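Local coordinates for tRNA (uracil(54)-C(5))-methyltransferase (Pyrococcus abyssi, PDB 2JJQ), which catalyses the S-adenosyl-L-methionine-dependent methylation of uridine 54 in tRNA at carbon 5, giving 5-methyluridine, at residues F43-D48 with S73-V77; F160-S164 with L197-K201; G305-K310 with N335-F341. All coordinates share one frame; numbering follows the deposited sequence.

Overall arrangement
The three contacts follow one another along the chain without interleaving or touching. Contact 1 joins two loops of the N-terminal TRAM-like domain, with Phe43 about 6 Å by side chain from Cys90, a probable ligand of the [4Fe-4S] cluster. Contact 2, its centre 30 Å from that of contact 1, probably belongs to the central, cluster-bearing region: Ser164 lies about 4 Å by side chain from Cys157, another probable cluster ligand, and Arg198 about 9 Å from the bound S-adenosyl-L-homocysteine. Contact 3 packs helix 303-310 on strand 339-343 near the cofactor, with Gly305 about 8 Å from the same ligand; its centre is 27 Å and 45 Å from the centres of contacts 2 and 1.

Contact 1 of 3, residues F43-D48 with S73-V77; sequences FSAPGD and SPLRV
Arg76 sets CG against CB of Ala45, 3.6 Å away, and then reaches the carboxylate of Asp48. A bend at chi3 (86°) swings the guanidinium round so that NH1 of Arg76 meets OD2 of Asp48 at 2.8 Å, on the syn lone pair and within the guanidinium plane. The carboxylate and guanidinium planes are only 19° apart, which makes this an edge-on salt bridge carried by one nitrogen. NH1 of Arg76 also donates to the carbonyl O of Phe43 at 3.2 Å, tilted from the carbonyl plane. On the Asp48 side, OD2 takes a second bond from Ala45 N, which arrives from above the carboxylate plane, while OD1 of Asp48 accepts from Ser73 N at 2.8 Å; three donors in all hold the carboxylate and fix its rotation. Each segment contains a beta turn of the TRAM-like domain, type II at Ala45-Asp48 and type I at Ser73-Arg76, and strand 24-28 backs the first through Ile25. Ser73 OG donates to Pro46 O at 2.6 Å and accepts from Leu75 N, forming an ST turn. The Leu75 and Pro46 side chains cross at about a right angle, CD1 of Leu75 lying 4.1 Å from CD of Pro46, and Tyr99 of helix 97-112 touches both.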
ATOM      1  N   PHE A  43     -10.055  -2.651 -18.212  1.00 25.57           N
ATOM      2  CA  PHE A  43     -10.221  -1.206 -18.439  1.00 24.91           C
ATOM      3  C   PHE A  43     -11.507  -0.890 -19.186  1.00 22.06           C
ATOM      4  O   PHE A  43     -11.569   0.031 -20.004  1.00 22.03           O
ATOM      5  CB  PHE A  43      -9.024  -0.615 -19.182  1.00 25.98           C
ATOM      6  CG  PHE A  43      -7.751  -0.547 -18.329  1.00 31.24           C
ATOM      7  CD1 PHE A  43      -7.681   0.290 -17.204  1.00 31.50           C
ATOM      8  CD2 PHE A  43      -6.647  -1.312 -18.652  1.00 33.73           C
ATOM      9  CE1 PHE A  43      -6.522   0.339 -16.427  1.00 36.24           C
ATOM     10  CE2 PHE A  43      -5.486  -1.260 -17.883  1.00 35.03           C
ATOM     11  CZ  PHE A  43      -5.414  -0.436 -16.776  1.00 35.45           C
ATOM     12  N   SER A  44     -12.523  -1.687 -18.904  1.00 20.76           N
ATOM     13  CA  SER A  44     -13.856  -1.414 -19.397  1.00 20.08           C
ATOM     14  C   SER A  44     -14.753  -0.962 -18.227  1.00 19.59           C
ATOM     15  O   SER A  44     -14.370  -1.043 -17.047  1.00 20.14           O
ATOM     16  CB  SER A  44     -14.399  -2.649 -20.145  1.00 18.69           C
ATOM     17  OG  SER A  44     -14.700  -3.720 -19.263  1.00 20.36           O
ATOM     18  N   ALA A  45     -15.922  -0.453 -18.547  1.00 18.94           N
ATOM     19  CA  ALA A  45     -16.840   0.096 -17.523  1.00 18.03           C
ATOM     20  C   ALA A  45     -18.212  -0.477 -17.762  1.00 18.70           C
ATOM     21  O   ALA A  45     -18.632  -0.587 -18.932  1.00 18.07           O
ATOM     22  CB  ALA A  45     -16.887   1.709 -17.597  1.00 17.22           C
ATOM     23  N   PRO A  46     -18.965  -0.784 -16.693  1.00 19.58           N
ATOM     24  CA  PRO A  46     -20.314  -1.247 -16.932  1.00 20.55           C
ATOM     25  C   PRO A  46     -21.071  -0.195 -17.712  1.00 20.92           C
ATOM     26  O   PRO A  46     -20.998   1.001 -17.374  1.00 21.42           O
ATOM     27  CB  PRO A  46     -20.879  -1.392 -15.533  1.00 20.87           C
ATOM     28  CG  PRO A  46     -19.631  -1.689 -14.645  1.00 19.11           C
ATOM     29  CD  PRO A  46     -18.670  -0.691 -15.237  1.00 19.61           C
ATOM     30  N   GLY A  47     -21.773  -0.614 -18.759  1.00 20.74           N
ATOM     31  CA  GLY A  47     -22.496   0.376 -19.593  1.00 22.61           C
ATOM     32  C   GLY A  47     -21.767   0.638 -20.915  1.00 22.71           C
ATOM     33  O   GLY A  47     -22.358   1.128 -21.886  1.00 23.70           O
ATOM     34  N   ASP A  48     -20.479   0.320 -20.967  1.00 20.62           N
ATOM     35  CA  ASP A  48     -19.711   0.390 -22.224  1.00 20.96           C
ATOM     36  C   ASP A  48     -20.322  -0.525 -23.277  1.00 21.96           C
ATOM     37  O   ASP A  48     -20.675  -1.649 -22.988  1.00 21.21           O
ATOM     38  CB  ASP A  48     -18.294  -0.127 -21.996  1.00 20.81           C
ATOM     39  CG  ASP A  48     -17.319   0.912 -21.449  1.00 19.15           C
ATOM     40  OD1 ASP A  48     -17.608   2.145 -21.397  1.00 17.60           O
ATOM     41  OD2 ASP A  48     -16.168   0.474 -21.100  1.00 20.50           O
ATOM     42  N   SER A  73     -19.420   4.331 -21.371  1.00 21.18           N
ATOM     43  CA  SER A  73     -20.265   4.320 -20.216  1.00 19.66           C
ATOM     44  C   SER A  73     -20.187   5.689 -19.574  1.00 18.82           C
ATOM     45  O   SER A  73     -19.109   6.283 -19.546  1.00 18.39           O
ATOM     46  CB  SER A  73     -19.694   3.355 -19.165  1.00 19.67           C
ATOM     47  OG  SER A  73     -20.370   3.493 -17.920  1.00 21.19           O
ATOM     48  N   PRO A  74     -21.313   6.136 -18.973  1.00 18.79           N
ATOM     49  CA  PRO A  74     -21.352   7.378 -18.210  1.00 18.67           C
ATOM     50  C   PRO A  74     -20.580   7.181 -16.875  1.00 19.02           C
ATOM     51  O   PRO A  74     -20.307   8.159 -16.188  1.00 21.42           O
ATOM     52  CB  PRO A  74     -22.835   7.567 -17.939  1.00 18.92           C
ATOM     53  CG  PRO A  74     -23.365   6.139 -17.851  1.00 21.29           C
ATOM     54  CD  PRO A  74     -22.598   5.426 -18.931  1.00 18.10           C
ATOM     55  N   LEU A  75     -20.186   5.948 -16.535  1.00 17.91           N
ATOM     56  CA  LEU A  75     -19.372   5.741 -15.313  1.00 17.19           C
ATOM     57  C   LEU A  75     -17.899   6.068 -15.534  1.00 17.04           C
ATOM     58  O   LEU A  75     -17.101   6.037 -14.573  1.00 17.56           O
ATOM     59  CB  LEU A  75     -19.518   4.295 -14.829  1.00 17.40           C
ATOM     60  CG  LEU A  75     -20.949   3.849 -14.540  1.00 18.28           C
ATOM     61  CD1 LEU A  75     -20.934   2.461 -14.021  1.00 24.30           C
ATOM     62  CD2 LEU A  75     -21.558   4.774 -13.531  1.00 23.39           C
ATOM     63  N   ARG A  76     -17.507   6.345 -16.782  1.00 17.25           N
ATOM     64  CA  ARG A  76     -16.110   6.591 -17.113  1.00 17.97           C
ATOM     65  C   ARG A  76     -15.771   8.056 -16.802  1.00 19.09           C
ATOM     66  O   ARG A  76     -16.664   8.914 -16.766  1.00 19.19           O
ATOM     67  CB  ARG A  76     -15.862   6.329 -18.604  1.00 19.05           C
ATOM     68  CG  ARG A  76     -15.869   4.848 -18.952  1.00 19.62           C
ATOM     69  CD  ARG A  76     -15.544   4.495 -20.477  1.00 24.98           C
ATOM     70  NE  ARG A  76     -14.112   4.437 -20.526  1.00 32.43           N
ATOM     71  CZ  ARG A  76     -13.370   3.350 -20.641  1.00 26.45           C
ATOM     72  NH1 ARG A  76     -13.883   2.129 -20.872  1.00 26.30           N
ATOM     73  NH2 ARG A  76     -12.084   3.528 -20.601  1.00 30.03           N
ATOM     74  N   VAL A  77     -14.499   8.326 -16.589  1.00 20.11           N
ATOM     75  CA  VAL A  77     -14.078   9.695 -16.392  1.00 21.45           C
ATOM     76  C   VAL A  77     -14.185  10.420 -17.724  1.00 22.32           C
ATOM     77  O   VAL A  77     -13.879  11.618 -17.741  1.00 26.22           O
ATOM     78  CB  VAL A  77     -12.677   9.790 -15.839  1.00 20.91           C
ATOM     79  CG1 VAL A  77     -12.648   9.356 -14.368  1.00 21.22           C
ATOM     80  CG2 VAL A  77     -11.704   8.968 -16.733  1.00 23.60           C
TER

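Contact 2 of 3, residues F160-S164 with L197-K201; sequences FGKTS and LREGK
Phe160 and Glu199 lie with their flat groups almost aligned, the ring and carboxylate planes 17° apart, and CG of Glu199 comes within 3.7 Å of CZ of Phe160. With CG of Phe160 anti to the backbone N (chi1 -173°), the ring extends to the end of strand 192-199, where CE1 of Phe160 is 3.5 Å from the carbonyl O of Leu197 and the ring edge faces the carbonyl carbon of Arg198. One face of the ring receives the ammonium of Lys201 as a cation-pi contact: NZ of Lys201 stands 4.6 Å from the Phe160 centroid and 6° off the normal, nearly straight above the ring.

The two carboxylate oxygens of Glu199 have separate tasks. OE1 of Glu199 accepts from OG1 of Thr163 at 2.8 Å, the hydroxyl coming from the syn side, somewhat out of the carboxylate plane, whereas OE2 of Glu199 forms a salt bridge on its anti lone pair with NZ of Lys201, 2.7 Å away. A water donates to OE2 and to Phe160 O and accepts from Thr163 N, so the carboxylate is tied to the first turn of helix 162-178 both directly and through solvent. Lys201 NZ also bonds to the carbonyls of Gly126 and Arg128, which helps hold it over the ring.

Farther along, CD1 of Leu197 packs 3.9 Å from CA of Ser164, and Ile131 of strand 130-136 adjoins both residues. Ser164 OG bonds to Gly161 O and to the backbone N of Cys157, a probable [4Fe-4S] ligand. The loop and first turn of helix 162-178 thus pack against the end of strand 192-199 in the mixed five-stranded sheet, beside the probable cluster site.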
ATOM      1  N   PHE A 160       0.864  10.402  -6.739  1.00 19.47           N
ATOM      2  CA  PHE A 160       1.861  10.899  -5.785  1.00 20.04           C
ATOM      3  C   PHE A 160       1.792  12.422  -5.640  1.00 20.40           C
ATOM      4  O   PHE A 160       1.828  12.964  -4.537  1.00 20.54           O
ATOM      5  CB  PHE A 160       3.253  10.460  -6.227  1.00 21.45           C
ATOM      6  CG  PHE A 160       4.323  10.780  -5.221  1.00 19.93           C
ATOM      7  CD1 PHE A 160       4.672   9.836  -4.254  1.00 19.96           C
ATOM      8  CD2 PHE A 160       4.956  12.031  -5.218  1.00 21.44           C
ATOM      9  CE1 PHE A 160       5.640  10.108  -3.293  1.00 17.03           C
ATOM     10  CE2 PHE A 160       5.975  12.319  -4.262  1.00 20.26           C
ATOM     11  CZ  PHE A 160       6.270  11.347  -3.271  1.00 16.71           C
ATOM     12  N   GLY A 161       1.708  13.124  -6.779  1.00 19.99           N
ATOM     13  CA  GLY A 161       1.515  14.555  -6.779  1.00 19.45           C
ATOM     14  C   GLY A 161       2.698  15.274  -7.418  1.00 19.40           C
ATOM     15  O   GLY A 161       3.651  14.641  -7.939  1.00 18.09           O
ATOM     16  N   LYS A 162       2.641  16.596  -7.333  1.00 20.08           N
ATOM     17  CA  LYS A 162       3.576  17.470  -8.055  1.00 21.12           C
ATOM     18  C   LYS A 162       5.032  17.278  -7.711  1.00 20.48           C
ATOM     19  O   LYS A 162       5.872  17.609  -8.511  1.00 20.74           O
ATOM     20  CB  LYS A 162       3.258  18.940  -7.803  1.00 22.57           C
ATOM     21  CG  LYS A 162       3.035  19.280  -6.352  1.00 27.34           C
ATOM     22  CD  LYS A 162       3.282  20.779  -6.097  1.00 36.30           C
ATOM     23  CE  LYS A 162       2.797  21.208  -4.717  1.00 40.85           C
ATOM     24  NZ  LYS A 162       2.956  22.687  -4.526  1.00 44.15           N
ATOM     25  N   THR A 163       5.333  16.811  -6.501  1.00 19.46           N
ATOM     26  CA  THR A 163       6.733  16.516  -6.161  1.00 19.97           C
ATOM     27  C   THR A 163       7.331  15.590  -7.179  1.00 19.46           C
ATOM     28  O   THR A 163       8.527  15.640  -7.396  1.00 19.27           O
ATOM     29  CB  THR A 163       6.846  15.908  -4.742  1.00 19.87           C
ATOM     30  OG1 THR A 163       6.324  16.861  -3.826  1.00 18.60           O
ATOM     31  CG2 THR A 163       8.278  15.591  -4.346  1.00 18.36           C
ATOM     32  N   SER A 164       6.532  14.703  -7.776  1.00 19.89           N
ATOM     33  CA  SER A 164       7.136  13.702  -8.670  1.00 20.44           C
ATOM     34  C   SER A 164       7.635  14.399  -9.945  1.00 19.69           C
ATOM     35  O   SER A 164       8.678  14.109 -10.449  1.00 19.82           O
ATOM     36  CB  SER A 164       6.148  12.562  -9.007  1.00 20.82           C
ATOM     37  OG  SER A 164       5.011  13.084  -9.676  1.00 23.14           O
ATOM     38  N   LEU A 197      10.620   7.674  -4.527  1.00 13.48           N
ATOM     39  CA  LEU A 197      10.342   8.971  -3.944  1.00 14.53           C
ATOM     40  C   LEU A 197       9.372   8.749  -2.791  1.00 14.77           C
ATOM     41  O   LEU A 197       8.407   8.005  -2.933  1.00 13.33           O
ATOM     42  CB  LEU A 197       9.682   9.868  -4.997  1.00 16.46           C
ATOM     43  CG  LEU A 197      10.590  10.566  -5.995  1.00 22.62           C
ATOM     44  CD1 LEU A 197       9.721  11.180  -7.134  1.00 26.73           C
ATOM     45  CD2 LEU A 197      11.315  11.702  -5.220  1.00 23.42           C
ATOM     46  N   ARG A 198       9.637   9.363  -1.644  1.00 12.76           N
ATOM     47  CA  ARG A 198       8.693   9.306  -0.539  1.00 12.83           C
ATOM     48  C   ARG A 198       8.429  10.694  -0.031  1.00 12.67           C
ATOM     49  O   ARG A 198       9.316  11.581  -0.123  1.00 12.90           O
ATOM     50  CB  ARG A 198       9.242   8.406   0.579  1.00 10.82           C
ATOM     51  CG  ARG A 198       9.546   7.004   0.051  1.00 14.60           C
ATOM     52  CD  ARG A 198       9.952   6.018   1.120  1.00 18.61           C
ATOM     53  NE  ARG A 198       8.751   5.617   1.859  1.00 22.68           N
ATOM     54  CZ  ARG A 198       8.660   4.535   2.624  1.00 25.01           C
ATOM     55  NH1 ARG A 198       9.708   3.728   2.776  1.00 20.26           N
ATOM     56  NH2 ARG A 198       7.516   4.296   3.254  1.00 19.58           N
ATOM     57  N   GLU A 199       7.228  10.934   0.503  1.00 11.78           N
ATOM     58  CA  GLU A 199       7.021  12.219   1.130  1.00 14.26           C
ATOM     59  C   GLU A 199       6.015  12.179   2.256  1.00 13.96           C
ATOM     60  O   GLU A 199       5.124  11.317   2.270  1.00 15.29           O
ATOM     61  CB  GLU A 199       6.652  13.325   0.121  1.00 15.54           C
ATOM     62  CG  GLU A 199       5.279  13.375  -0.317  1.00 19.41           C
ATOM     63  CD  GLU A 199       5.028  14.528  -1.326  1.00 23.10           C
ATOM     64  OE1 GLU A 199       5.864  15.467  -1.453  1.00 21.50           O
ATOM     65  OE2 GLU A 199       3.986  14.466  -2.003  1.00 20.21           O
ATOM     66  N   GLY A 200       6.173  13.092   3.192  1.00 12.55           N
ATOM     67  CA  GLY A 200       5.215  13.199   4.305  1.00 13.10           C
ATOM     68  C   GLY A 200       4.191  14.201   3.852  1.00 13.56           C
ATOM     69  O   GLY A 200       4.515  15.402   3.628  1.00 15.88           O
ATOM     70  N   LYS A 201       2.964  13.750   3.676  1.00 13.15           N
ATOM     71  CA  LYS A 201       1.904  14.702   3.196  1.00 15.49           C
ATOM     72  C   LYS A 201       1.633  15.805   4.225  1.00 16.47           C
ATOM     73  O   LYS A 201       1.300  16.952   3.839  1.00 17.95           O
ATOM     74  CB  LYS A 201       0.605  13.954   2.872  1.00 14.63           C
ATOM     75  CG  LYS A 201       0.786  12.858   1.818  1.00 15.41           C
ATOM     76  CD  LYS A 201       1.325  13.424   0.488  1.00 18.09           C
ATOM     77  CE  LYS A 201       1.572  12.314  -0.483  1.00 18.70           C
ATOM     78  NZ  LYS A 201       1.790  12.824  -1.840  1.00 18.06           N
TER
HETATM   79  O   HOH W   1       3.552  15.649  -4.367  1.00 21.52           O

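Contact 3 of 3, residues G305-K310 with N335-F341; sequences GIYLAK and NNVDAEF
Lys310 and Ala309 close the end of helix 303-310 against Val337, within the Rossmann-like fold of a class I methyltransferase. The helix segment runs nearly antiparallel to strand 339-341 (164°) at an axis distance of 9.3 Å, as helices do when packed on a parallel sheet. CB of Lys310 carries CG anti to the backbone N (chi1 -169°), and the chain then bends at chi2 (84°), bringing CD of Lys310 to 4.0 Å from CG1 of Val337. Beyond CE, the NZ tip is joined to Asn335 through two waters: one links it to the side-chain OD1, the other to the backbone O. Asn335 ends helix 322-335, and a Schellman motif at Asn336 turns the chain toward the strand; ND2 of Asn335 bonds outside the contact to Asp262 O and Asn331 O.

The apolar seam continues along the helix. CB of Ala309 sits 3.8 Å from CB of Val337 and 3.9 Å from CB of Ala339. Nearer the cofactor, CG1 of Ile306 meets CZ of Phe341 at 4.0 Å, the two side chains crossing at about a right angle. Lacking a side chain, Gly305 lets the Phe341 ring approach edge-on: CA of Gly305 lies 4.2 Å from CZ of Phe341, near the plane of the ring.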
ATOM      1  N   GLY A 305      -0.170   0.955  17.166  1.00 11.70           N
ATOM      2  CA  GLY A 305       0.295   0.900  18.556  1.00 12.70           C
ATOM      3  C   GLY A 305       0.805   2.235  19.056  1.00 11.46           C
ATOM      4  O   GLY A 305       0.491   2.633  20.180  1.00 13.39           O
ATOM      5  N   ILE A 306       1.499   2.978  18.195  1.00 13.49           N
ATOM      6  CA  ILE A 306       2.084   4.222  18.637  1.00 13.08           C
ATOM      7  C   ILE A 306       0.972   5.260  18.803  1.00 12.50           C
ATOM      8  O   ILE A 306       0.997   6.051  19.748  1.00 11.97           O
ATOM      9  CB  ILE A 306       3.144   4.692  17.694  1.00 14.91           C
ATOM     10  CG1 ILE A 306       4.341   3.707  17.756  1.00 17.90           C
ATOM     11  CG2 ILE A 306       3.641   6.125  18.070  1.00 14.49           C
ATOM     12  CD1 ILE A 306       5.236   3.832  16.565  1.00 24.75           C
ATOM     13  N   TYR A 307       0.041   5.256  17.862  1.00 10.78           N
ATOM     14  CA  TYR A 307      -1.080   6.224  17.875  1.00 10.45           C
ATOM     15  C   TYR A 307      -1.882   5.953  19.158  1.00 10.64           C
ATOM     16  O   TYR A 307      -2.282   6.864  19.897  1.00 11.22           O
ATOM     17  CB  TYR A 307      -1.965   6.052  16.665  1.00 10.95           C
ATOM     18  CG  TYR A 307      -2.998   7.138  16.535  1.00 11.73           C
ATOM     19  CD1 TYR A 307      -2.700   8.312  15.802  1.00 12.18           C
ATOM     20  CD2 TYR A 307      -4.267   7.014  17.141  1.00 11.81           C
ATOM     21  CE1 TYR A 307      -3.658   9.346  15.655  1.00 14.61           C
ATOM     22  CE2 TYR A 307      -5.194   8.046  17.000  1.00 14.33           C
ATOM     23  CZ  TYR A 307      -4.891   9.193  16.296  1.00 14.74           C
ATOM     24  OH  TYR A 307      -5.848  10.211  16.191  1.00 16.43           O
ATOM     25  N   LEU A 308      -2.123   4.696  19.445  1.00 11.00           N
ATOM     26  CA  LEU A 308      -2.859   4.353  20.607  1.00 11.60           C
ATOM     27  C   LEU A 308      -2.119   4.733  21.897  1.00 12.76           C
ATOM     28  O   LEU A 308      -2.752   5.166  22.871  1.00 13.08           O
ATOM     29  CB  LEU A 308      -3.225   2.874  20.634  1.00 11.46           C
ATOM     30  CG  LEU A 308      -4.350   2.495  19.658  1.00 13.75           C
ATOM     31  CD1 LEU A 308      -4.699   1.048  19.889  1.00 19.13           C
ATOM     32  CD2 LEU A 308      -5.579   3.309  19.854  1.00 19.09           C
ATOM     33  N   ALA A 309      -0.810   4.510  21.933  1.00 12.00           N
ATOM     34  CA  ALA A 309       0.007   4.924  23.081  1.00 11.68           C
ATOM     35  C   ALA A 309      -0.134   6.458  23.268  1.00 11.21           C
ATOM     36  O   ALA A 309      -0.256   6.961  24.394  1.00 13.46           O
ATOM     37  CB  ALA A 309       1.488   4.547  22.835  1.00 10.37           C
ATOM     38  N   LYS A 310      -0.110   7.206  22.188  1.00 11.68           N
ATOM     39  CA  LYS A 310      -0.315   8.680  22.265  1.00 12.03           C
ATOM     40  C   LYS A 310      -1.691   9.043  22.877  1.00 15.04           C
ATOM     41  O   LYS A 310      -1.807  10.050  23.642  1.00 14.98           O
ATOM     42  CB  LYS A 310      -0.183   9.353  20.887  1.00 11.87           C
ATOM     43  CG  LYS A 310      -0.114  10.883  21.008  1.00 13.77           C
ATOM     44  CD  LYS A 310       1.303  11.390  21.308  1.00 15.04           C
ATOM     45  CE  LYS A 310       1.305  12.949  21.270  1.00 17.47           C
ATOM     46  NZ  LYS A 310       2.657  13.377  21.678  1.00 21.49           N
ATOM     47  N   ASN A 335       8.042  10.191  19.795  1.00 14.60           N
ATOM     48  CA  ASN A 335       6.734  10.676  20.281  1.00 14.99           C
ATOM     49  C   ASN A 335       6.596  10.732  21.800  1.00 16.54           C
ATOM     50  O   ASN A 335       5.542  11.174  22.304  1.00 16.36           O
ATOM     51  CB  ASN A 335       5.628   9.751  19.763  1.00 14.84           C
ATOM     52  CG  ASN A 335       5.403   9.938  18.305  1.00 13.67           C
ATOM     53  OD1 ASN A 335       4.840  10.967  17.878  1.00 13.95           O
ATOM     54  ND2 ASN A 335       5.848   8.981  17.507  1.00 14.93           N
ATOM     55  N   ASN A 336       7.623  10.259  22.501  1.00 17.18           N
ATOM     56  CA  ASN A 336       7.671  10.360  23.959  1.00 18.51           C
ATOM     57  C   ASN A 336       6.499   9.644  24.597  1.00 18.91           C
ATOM     58  O   ASN A 336       5.829  10.187  25.510  1.00 19.37           O
ATOM     59  CB  ASN A 336       7.660  11.836  24.350  1.00 20.14           C
ATOM     60  CG  ASN A 336       8.949  12.540  23.944  1.00 27.24           C
ATOM     61  OD1 ASN A 336       8.935  13.608  23.295  1.00 36.19           O
ATOM     62  ND2 ASN A 336      10.083  11.918  24.283  1.00 34.18           N
ATOM     63  N   VAL A 337       6.230   8.432  24.101  1.00 17.42           N
ATOM     64  CA  VAL A 337       5.171   7.607  24.663  1.00 17.49           C
ATOM     65  C   VAL A 337       5.829   6.382  25.293  1.00 18.25           C
ATOM     66  O   VAL A 337       7.046   6.160  25.153  1.00 18.26           O
ATOM     67  CB  VAL A 337       4.109   7.168  23.580  1.00 16.39           C
ATOM     68  CG1 VAL A 337       3.305   8.356  23.069  1.00 17.30           C
ATOM     69  CG2 VAL A 337       4.816   6.442  22.419  1.00 15.55           C
ATOM     70  N   ASP A 338       5.036   5.612  26.019  1.00 19.18           N
ATOM     71  CA  ASP A 338       5.560   4.446  26.711  1.00 21.11           C
ATOM     72  C   ASP A 338       4.828   3.245  26.163  1.00 20.80           C
ATOM     73  O   ASP A 338       3.730   2.944  26.601  1.00 22.11           O
ATOM     74  CB  ASP A 338       5.314   4.575  28.224  1.00 22.17           C
ATOM     75  CG  ASP A 338       5.978   3.455  29.032  1.00 25.23           C
ATOM     76  OD1 ASP A 338       6.335   2.425  28.451  1.00 26.98           O
ATOM     77  OD2 ASP A 338       6.154   3.584  30.261  1.00 30.86           O
ATOM     78  N   ALA A 339       5.417   2.583  25.177  1.00 19.72           N
ATOM     79  CA  ALA A 339       4.827   1.379  24.562  1.00 17.45           C
ATOM     80  C   ALA A 339       6.031   0.467  24.343  1.00 16.19           C
ATOM     81  O   ALA A 339       7.179   0.962  24.254  1.00 14.98           O
ATOM     82  CB  ALA A 339       4.166   1.701  23.234  1.00 19.55           C
ATOM     83  N   GLU A 340       5.799  -0.841  24.264  1.00 15.41           N
ATOM     84  CA  GLU A 340       6.901  -1.777  24.084  1.00 16.57           C
ATOM     85  C   GLU A 340       6.619  -2.598  22.810  1.00 16.60           C
ATOM     86  O   GLU A 340       5.465  -3.007  22.586  1.00 16.73           O
ATOM     87  CB  GLU A 340       7.001  -2.661  25.336  1.00 18.85           C
ATOM     88  CG  GLU A 340       7.599  -4.016  25.215  1.00 26.79           C
ATOM     89  CD  GLU A 340       7.629  -4.771  26.593  1.00 38.32           C
ATOM     90  OE1 GLU A 340       7.635  -4.081  27.669  1.00 38.77           O
ATOM     91  OE2 GLU A 340       7.629  -6.049  26.595  1.00 40.90           O
ATOM     92  N   PHE A 341       7.650  -2.765  21.979  1.00 14.91           N
ATOM     93  CA  PHE A 341       7.614  -3.594  20.763  1.00 16.10           C
ATOM     94  C   PHE A 341       8.688  -4.675  20.807  1.00 17.17           C
ATOM     95  O   PHE A 341       9.815  -4.421  21.234  1.00 18.02           O
ATOM     96  CB  PHE A 341       7.740  -2.748  19.489  1.00 15.93           C
ATOM     97  CG  PHE A 341       6.571  -1.814  19.285  1.00 15.11           C
ATOM     98  CD1 PHE A 341       5.473  -2.198  18.487  1.00 13.70           C
ATOM     99  CD2 PHE A 341       6.560  -0.591  19.925  1.00 14.72           C
ATOM    100  CE1 PHE A 341       4.377  -1.328  18.311  1.00 13.75           C
ATOM    101  CE2 PHE A 341       5.443   0.333  19.753  1.00 15.63           C
ATOM    102  CZ  PHE A 341       4.373  -0.067  18.956  1.00 16.56           C
TER
HETATM  103  O   HOH W   2       4.009  12.989  19.281  1.00 21.57           O
HETATM  104  O   HOH W   3       3.825  12.315  24.355  1.00 28.95           O